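Local coordinates for protein endo-beta-mannanase (Opitutaceae bacterium TAV5, PDB 7BOB) that probably removes mannose units from the ends of beta-1,4-linked manno-oligosaccharides, as a family 5 glycoside hydrolase of a termite-hindgut bacterium, at residues I18-N23 / A360-A365; Y133-T138 / I182-P187. All blocks are in the same frame, centred on the assembly; numbering follows the deposited sequence.

Contact 1. Residues I18-N23 / A360-A365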
ATOM      1  N   ILE A  18       6.522  -4.852  45.069  1.00 50.84           N
ATOM      2  CA  ILE A  18       6.964  -5.036  43.699  1.00 53.22           C
ATOM      3  C   ILE A  18       6.284  -6.298  43.178  1.00 50.16           C
ATOM      4  O   ILE A  18       6.650  -7.410  43.585  1.00 47.65           O
ATOM      5  CB  ILE A  18       8.491  -5.153  43.600  1.00 53.85           C
ATOM      6  CG1 ILE A  18       9.201  -4.016  44.358  1.00 56.90           C
ATOM      7  CG2 ILE A  18       8.904  -5.185  42.146  1.00 48.84           C
ATOM      8  CD1 ILE A  18       8.943  -2.623  43.824  1.00 57.19           C
ATOM      9  N   PRO A  19       5.288  -6.180  42.305  1.00 49.42           N
ATOM     10  CA  PRO A  19       4.697  -7.384  41.712  1.00 47.88           C
ATOM     11  C   PRO A  19       5.774  -8.180  40.991  1.00 47.75           C
ATOM     12  O   PRO A  19       6.551  -7.630  40.210  1.00 50.61           O
ATOM     13  CB  PRO A  19       3.647  -6.824  40.749  1.00 45.84           C
ATOM     14  CG  PRO A  19       3.277  -5.492  41.333  1.00 48.20           C
ATOM     15  CD  PRO A  19       4.564  -4.953  41.928  1.00 48.71           C
ATOM     16  N   VAL A  20       5.876  -9.462  41.316  1.00 48.88           N
ATOM     17  CA  VAL A  20       6.732 -10.384  40.576  1.00 46.85           C
ATOM     18  C   VAL A  20       5.973 -11.698  40.440  1.00 51.50           C
ATOM     19  O   VAL A  20       5.272 -12.119  41.368  1.00 50.10           O
ATOM     20  CB  VAL A  20       8.119 -10.589  41.235  1.00 46.21           C
ATOM     21  CG1 VAL A  20       8.906  -9.271  41.312  1.00 47.84           C
ATOM     22  CG2 VAL A  20       8.009 -11.195  42.628  1.00 49.56           C
ATOM     23  N   GLY A  21       6.102 -12.337  39.283  1.00 46.67           N
ATOM     24  CA  GLY A  21       5.336 -13.550  39.021  1.00 47.92           C
ATOM     25  C   GLY A  21       5.239 -13.797  37.523  1.00 48.22           C
ATOM     26  O   GLY A  21       6.110 -13.378  36.758  1.00 45.23           O
ATOM     27  N   ALA A  22       4.150 -14.471  37.133  1.00 44.50           N
ATOM     28  CA  ALA A  22       3.993 -14.999  35.784  1.00 43.54           C
ATOM     29  C   ALA A  22       2.571 -14.795  35.293  1.00 45.85           C
ATOM     30  O   ALA A  22       1.608 -14.848  36.067  1.00 44.45           O
ATOM     31  CB  ALA A  22       4.303 -16.503  35.695  1.00 43.81           C
ATOM     32  N   ASN A  23       2.452 -14.575  33.986  1.00 45.34           N
ATOM     33  CA  ASN A  23       1.183 -14.783  33.306  1.00 42.14           C
ATOM     34  C   ASN A  23       0.892 -16.280  33.254  1.00 44.33           C
ATOM     35  O   ASN A  23       1.810 -17.091  33.084  1.00 43.71           O
ATOM     36  CB  ASN A  23       1.242 -14.188  31.895  1.00 38.62           C
ATOM     37  CG  ASN A  23       1.493 -12.688  31.907  1.00 45.23           C
ATOM     38  OD1 ASN A  23       0.553 -11.888  31.870  1.00 44.96           O
ATOM     39  ND2 ASN A  23       2.774 -12.295  31.954  1.00 41.88           N
ATOM     40  N   ALA A 360      15.444 -10.756  44.868  1.00 57.15           N
ATOM     41  CA  ALA A 360      16.178  -9.517  45.128  1.00 57.00           C
ATOM     42  C   ALA A 360      15.245  -8.313  45.166  1.00 59.02           C
ATOM     43  O   ALA A 360      15.309  -7.488  46.087  1.00 59.20           O
ATOM     44  CB  ALA A 360      17.256  -9.321  44.068  1.00 52.75           C
ATOM     45  N   GLU A 361      14.346  -8.214  44.182  1.00 58.20           N
ATOM     46  CA  GLU A 361      13.483  -7.042  44.064  1.00 59.93           C
ATOM     47  C   GLU A 361      12.543  -6.906  45.252  1.00 59.47           C
ATOM     48  O   GLU A 361      12.264  -5.794  45.708  1.00 65.65           O
ATOM     49  CB  GLU A 361      12.682  -7.110  42.762  1.00 57.66           C
ATOM     50  CG  GLU A 361      13.412  -6.477  41.593  1.00 59.71           C
ATOM     51  CD  GLU A 361      13.913  -5.074  41.903  1.00 63.92           C
ATOM     52  OE1 GLU A 361      13.112  -4.108  41.801  1.00 67.27           O
ATOM     53  OE2 GLU A 361      15.106  -4.941  42.249  1.00 61.10           O
ATOM     54  N   THR A 362      12.021  -8.008  45.758  1.00 53.95           N
ATOM     55  CA  THR A 362      11.073  -7.860  46.846  1.00 60.36           C
ATOM     56  C   THR A 362      11.771  -7.629  48.195  1.00 65.36           C
ATOM     57  O   THR A 362      11.186  -6.991  49.081  1.00 62.88           O
ATOM     58  CB  THR A 362      10.120  -9.065  46.854  1.00 62.67           C
ATOM     59  OG1 THR A 362      10.873 -10.280  46.778  1.00 63.59           O
ATOM     60  CG2 THR A 362       9.163  -8.982  45.622  1.00 53.76           C
ATOM     61  N   GLN A 363      13.029  -8.065  48.345  1.00 63.31           N
ATOM     62  CA  GLN A 363      13.808  -7.639  49.507  1.00 70.74           C
ATOM     63  C   GLN A 363      14.269  -6.189  49.383  1.00 69.69           C
ATOM     64  O   GLN A 363      14.432  -5.510  50.402  1.00 73.11           O
ATOM     65  CB  GLN A 363      15.003  -8.574  49.722  1.00 67.82           C
ATOM     66  CG  GLN A 363      14.652 -10.030  49.477  1.00 75.96           C
ATOM     67  CD  GLN A 363      15.139 -10.993  50.555  1.00 86.52           C
ATOM     68  OE1 GLN A 363      15.230 -10.635  51.736  1.00 82.31           O
ATOM     69  NE2 GLN A 363      15.437 -12.236  50.149  1.00 83.20           N
ATOM     70  N   ARG A 364      14.454  -5.690  48.158  1.00 68.86           N
ATOM     71  CA  ARG A 364      14.715  -4.265  47.970  1.00 72.08           C
ATOM     72  C   ARG A 364      13.562  -3.420  48.507  1.00 72.47           C
ATOM     73  O   ARG A 364      13.785  -2.443  49.228  1.00 75.94           O
ATOM     74  CB  ARG A 364      14.968  -3.958  46.483  1.00 73.32           C
ATOM     75  CG  ARG A 364      15.655  -2.599  46.184  1.00 73.50           C
ATOM     76  CD  ARG A 364      15.937  -2.348  44.663  1.00 74.01           C
ATOM     77  NE  ARG A 364      14.695  -2.321  43.877  1.00 78.95           N
ATOM     78  CZ  ARG A 364      14.266  -1.291  43.144  1.00 78.39           C
ATOM     79  NH1 ARG A 364      14.995  -0.177  43.066  1.00 80.86           N
ATOM     80  NH2 ARG A 364      13.104  -1.380  42.483  1.00 70.17           N
ATOM     81  N   ALA A 365      12.310  -3.790  48.172  1.00 69.78           N
ATOM     82  CA  ALA A 365      11.110  -3.035  48.585  1.00 73.49           C
ATOM     83  C   ALA A 365      10.881  -3.008  50.136  1.00 72.85           C
ATOM     84  O   ALA A 365       9.822  -2.529  50.562  1.00 75.28           O
ATOM     85  CB  ALA A 365       9.863  -3.592  47.888  1.00 67.04           C
TER

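Contact 2. Residues Y133-T138 / I182-P187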
ATOM      1  N   TYR A 133     -20.462  -6.190  30.869  1.00 57.02           N
ATOM      2  CA  TYR A 133     -19.558  -7.293  31.187  1.00 57.20           C
ATOM      3  C   TYR A 133     -18.461  -6.849  32.147  1.00 54.37           C
ATOM      4  O   TYR A 133     -18.102  -7.586  33.071  1.00 54.97           O
ATOM      5  CB  TYR A 133     -18.954  -7.852  29.899  1.00 55.37           C
ATOM      6  CG  TYR A 133     -17.746  -8.743  30.084  1.00 54.31           C
ATOM      7  CD1 TYR A 133     -17.862  -9.998  30.676  1.00 49.12           C
ATOM      8  CD2 TYR A 133     -16.487  -8.337  29.635  1.00 54.55           C
ATOM      9  CE1 TYR A 133     -16.752 -10.832  30.825  1.00 49.43           C
ATOM     10  CE2 TYR A 133     -15.367  -9.150  29.782  1.00 48.35           C
ATOM     11  CZ  TYR A 133     -15.505 -10.397  30.371  1.00 53.38           C
ATOM     12  OH  TYR A 133     -14.396 -11.206  30.505  1.00 50.75           O
ATOM     13  N   ALA A 134     -17.924  -5.648  31.951  1.00 52.88           N
ATOM     14  CA  ALA A 134     -16.907  -5.156  32.873  1.00 57.32           C
ATOM     15  C   ALA A 134     -17.483  -4.977  34.272  1.00 54.91           C
ATOM     16  O   ALA A 134     -16.850  -5.348  35.270  1.00 52.12           O
ATOM     17  CB  ALA A 134     -16.321  -3.839  32.366  1.00 51.02           C
ATOM     18  N   ARG A 135     -18.684  -4.400  34.362  1.00 56.71           N
ATOM     19  CA  ARG A 135     -19.317  -4.230  35.664  1.00 61.16           C
ATOM     20  C   ARG A 135     -19.608  -5.579  36.315  1.00 55.47           C
ATOM     21  O   ARG A 135     -19.380  -5.750  37.521  1.00 51.88           O
ATOM     22  CB  ARG A 135     -20.595  -3.403  35.520  1.00 62.64           C
ATOM     23  CG  ARG A 135     -21.300  -3.198  36.856  1.00 72.27           C
ATOM     24  CD  ARG A 135     -22.349  -2.099  36.797  1.00 72.95           C
ATOM     25  NE  ARG A 135     -23.346  -2.401  35.772  1.00 88.25           N
ATOM     26  CZ  ARG A 135     -23.462  -1.751  34.612  1.00 83.18           C
ATOM     27  NH1 ARG A 135     -22.643  -0.741  34.320  1.00 79.23           N
ATOM     28  NH2 ARG A 135     -24.406  -2.110  33.741  1.00 77.59           N
ATOM     29  N   THR A 136     -20.039  -6.565  35.525  1.00 54.98           N
ATOM     30  CA  THR A 136     -20.362  -7.874  36.083  1.00 54.05           C
ATOM     31  C   THR A 136     -19.138  -8.546  36.685  1.00 53.77           C
ATOM     32  O   THR A 136     -19.196  -9.079  37.798  1.00 56.90           O
ATOM     33  CB  THR A 136     -20.956  -8.776  35.019  1.00 53.53           C
ATOM     34  OG1 THR A 136     -22.154  -8.181  34.506  1.00 55.41           O
ATOM     35  CG2 THR A 136     -21.252 -10.134  35.621  1.00 48.42           C
ATOM     36  N   ILE A 137     -18.033  -8.585  35.945  1.00 55.35           N
ATOM     37  CA  ILE A 137     -16.837  -9.237  36.471  1.00 52.88           C
ATOM     38  C   ILE A 137     -16.342  -8.497  37.703  1.00 54.12           C
ATOM     39  O   ILE A 137     -16.055  -9.114  38.736  1.00 56.64           O
ATOM     40  CB  ILE A 137     -15.739  -9.345  35.400  1.00 54.31           C
ATOM     41  CG1 ILE A 137     -16.270 -10.071  34.159  1.00 53.04           C
ATOM     42  CG2 ILE A 137     -14.536 -10.072  35.976  1.00 54.20           C
ATOM     43  CD1 ILE A 137     -16.781 -11.489  34.443  1.00 52.67           C
ATOM     44  N   THR A 138     -16.268  -7.163  37.625  1.00 52.55           N
ATOM     45  CA  THR A 138     -15.835  -6.380  38.781  1.00 54.51           C
ATOM     46  C   THR A 138     -16.689  -6.689  40.005  1.00 54.08           C
ATOM     47  O   THR A 138     -16.171  -6.789  41.117  1.00 51.45           O
ATOM     48  CB  THR A 138     -15.876  -4.884  38.459  1.00 56.45           C
ATOM     49  OG1 THR A 138     -15.171  -4.631  37.235  1.00 59.02           O
ATOM     50  CG2 THR A 138     -15.213  -4.080  39.559  1.00 54.31           C
ATOM     51  N   ILE A 182     -15.963  -0.201  35.433  1.00 56.08           N
ATOM     52  CA  ILE A 182     -15.273  -0.876  36.521  1.00 57.37           C
ATOM     53  C   ILE A 182     -15.399  -0.056  37.799  1.00 60.10           C
ATOM     54  O   ILE A 182     -15.578  -0.601  38.898  1.00 60.41           O
ATOM     55  CB  ILE A 182     -13.806  -1.128  36.126  1.00 53.70           C
ATOM     56  CG1 ILE A 182     -13.707  -2.349  35.209  1.00 52.31           C
ATOM     57  CG2 ILE A 182     -12.915  -1.294  37.358  1.00 53.49           C
ATOM     58  CD1 ILE A 182     -12.506  -2.285  34.257  1.00 57.46           C
ATOM     59  N   ARG A 183     -15.358   1.268  37.666  1.00 57.27           N
ATOM     60  CA  ARG A 183     -15.402   2.147  38.822  1.00 62.99           C
ATOM     61  C   ARG A 183     -16.814   2.360  39.351  1.00 60.85           C
ATOM     62  O   ARG A 183     -16.964   2.949  40.426  1.00 63.97           O
ATOM     63  CB  ARG A 183     -14.744   3.491  38.479  1.00 59.22           C
ATOM     64  CG  ARG A 183     -13.229   3.384  38.243  1.00 59.88           C
ATOM     65  CD  ARG A 183     -12.515   4.740  38.327  1.00 56.73           C
ATOM     66  NE  ARG A 183     -11.181   4.674  37.733  1.00 56.53           N
ATOM     67  CZ  ARG A 183     -10.125   4.103  38.307  1.00 59.03           C
ATOM     68  NH1 ARG A 183     -10.207   3.558  39.520  1.00 55.57           N
ATOM     69  NH2 ARG A 183      -8.969   4.087  37.667  1.00 59.06           N
ATOM     70  N   GLU A 184     -17.843   1.909  38.632  1.00 58.08           N
ATOM     71  CA  GLU A 184     -19.182   1.866  39.212  1.00 62.99           C
ATOM     72  C   GLU A 184     -19.281   0.824  40.316  1.00 62.11           C
ATOM     73  O   GLU A 184     -20.226   0.866  41.110  1.00 64.63           O
ATOM     74  CB  GLU A 184     -20.228   1.572  38.138  1.00 60.18           C
ATOM     75  CG  GLU A 184     -20.607   2.775  37.299  1.00 61.15           C
ATOM     76  CD  GLU A 184     -21.546   2.403  36.165  1.00 68.99           C
ATOM     77  OE1 GLU A 184     -22.274   1.398  36.322  1.00 75.13           O
ATOM     78  OE2 GLU A 184     -21.545   3.094  35.115  1.00 72.59           O
ATOM     79  N   VAL A 185     -18.328  -0.103  40.380  1.00 62.35           N
ATOM     80  CA  VAL A 185     -18.293  -1.135  41.401  1.00 61.65           C
ATOM     81  C   VAL A 185     -17.123  -0.943  42.359  1.00 60.66           C
ATOM     82  O   VAL A 185     -17.287  -1.081  43.569  1.00 61.42           O
ATOM     83  CB  VAL A 185     -18.249  -2.533  40.747  1.00 59.91           C
ATOM     84  CG1 VAL A 185     -18.010  -3.626  41.795  1.00 56.04           C
ATOM     85  CG2 VAL A 185     -19.522  -2.777  39.960  1.00 58.40           C
ATOM     86  N   LEU A 186     -15.937  -0.616  41.846  1.00 59.78           N
ATOM     87  CA  LEU A 186     -14.745  -0.435  42.671  1.00 59.24           C
ATOM     88  C   LEU A 186     -14.118   0.904  42.307  1.00 65.32           C
ATOM     89  O   LEU A 186     -13.109   0.961  41.583  1.00 64.33           O
ATOM     90  CB  LEU A 186     -13.756  -1.586  42.484  1.00 60.59           C
ATOM     91  CG  LEU A 186     -14.172  -2.974  42.948  1.00 59.86           C
ATOM     92  CD1 LEU A 186     -13.111  -3.995  42.569  1.00 54.13           C
ATOM     93  CD2 LEU A 186     -14.394  -2.953  44.464  1.00 57.00           C
ATOM     94  N   PRO A 187     -14.689   2.009  42.794  1.00 67.40           N
ATOM     95  CA  PRO A 187     -14.221   3.338  42.352  1.00 64.62           C
ATOM     96  C   PRO A 187     -12.745   3.596  42.587  1.00 64.42           C
ATOM     97  O   PRO A 187     -12.165   4.427  41.876  1.00 66.40           O
ATOM     98  CB  PRO A 187     -15.093   4.307  43.167  1.00 65.40           C
ATOM     99  CG  PRO A 187     -15.656   3.468  44.302  1.00 63.42           C
ATOM    100  CD  PRO A 187     -15.831   2.102  43.719  1.00 62.25           C
TER

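Contact 1. Residues I18-N23 / A360-A365
I18 sits just ahead of the first strand of the (beta/alpha)8 barrel and makes the main approach to the last turn of helix 352-364. Its CG1 branch lies beside the backbone N, anti to the carbonyl carbon (chi1 -50°), and so reaches the helix end: CG1 touches CB of A365, the first residue beyond the helical turn, at 3.6 Å. The same CG1 rests 3.8 Å from O of E361, an oxygen already engaged by N of A365 within the helix. I18 also meets T362 through its backbone, with the methyl CG2 of T362 3.6 Å from O of I18. That carbonyl takes its hydrogen bond from ND2 of N55, so the methyl merely packs against it. P19 points away from the helix and packs on T56 of the neighbouring strand. V20 comes next and points back: its CG2, in the crowded position between backbone N and carbonyl carbon, meets CG2 of T362 at 3.9 Å, the two side chains crossing obliquely. From G21 onward the strand runs on into the barrel, and N23 bonds there to R58 and to the carbonyls of Q280 and W316.

On the helix, T362 can offer its methyl because OG1 is turned to its own backbone, where it is hydrogen-bonded to O of A358. E361 is probably charged, set between R364 and R307: OE1 forms a salt bridge with NH2 of R364 at 2.8 Å, its hydrogen bond weak at an angle of 126°, while OE2 pairs with R307. No hydrogen bond or salt bridge joins 18-23 to 360-365. The chemistry implies an attachment of helix end to barrel strand by methyl and methylene groups, with the polar groups of E361 and T362 served by other partners.

Contact 2. Residues Y133-T138 / I182-P187
The guanidinium of R135 and the carboxylate of E184 are turned nearly parallel, their planes 6° apart, yet OE1 of E184 approaches obliquely to form a salt bridge with NH1 of R135 at 3.0 Å. They border the packing of two successive outer helices of the (beta/alpha)8 barrel, 124-141 against the C-terminal end of 168-183 and the turn that follows. The guanidinium of R183 has the P187 carbonyl carbon at its edge: NH1 of R183 donates to O of P187 at 3.2 Å, the oxygen tilted 23° from the guanidinium plane, and NH2 pairs with D235. The ring of Y133 stacks with W63.

With CG anti to N and a bend at chi3 (58°), R135 brings NH1 to E184, and on the way CG passes CG2 of V185 at 3.6 Å. T138 is wedged among I182, V185 and L186. Its methyl CG2, anti to the backbone N, lies 3.6 Å from CB of V185 and 3.7 Å from CD1 of L186. A serine here would probably loosen this packing, since the CG2 contacts with V185 and L186 would go with the methyl. CG1 of I182 crosses T138 at about a right angle, 3.4 Å from OG1 of T138, and touches CB of A134; I182 also packs on L99 and I191 of the barrel strands. T138 OG1 stays satisfied within its own helix, donating to O of A134 at 2.7 Å from above the carbonyl plane.

Both contacts belong to the catalytic (beta/alpha)8 domain, with centres 27 Å apart and nearest atoms about 15 Å apart, so they do not touch. Along the chain, 18-23 comes first, both segments of contact 2 follow, and 360-365 comes last. Contact 1 therefore brings the two ends of the barrel domain together, setting its final helix against the start of its first strand, whereas contact 2 is a local pairing of helices 124-141 and 168-183, which flank strand 151-154 in sequence. The eight-stranded parallel sheet connects them: strand 20-23 adjoins 56-62, and 94-101 and 191-192 lie beneath contact 2.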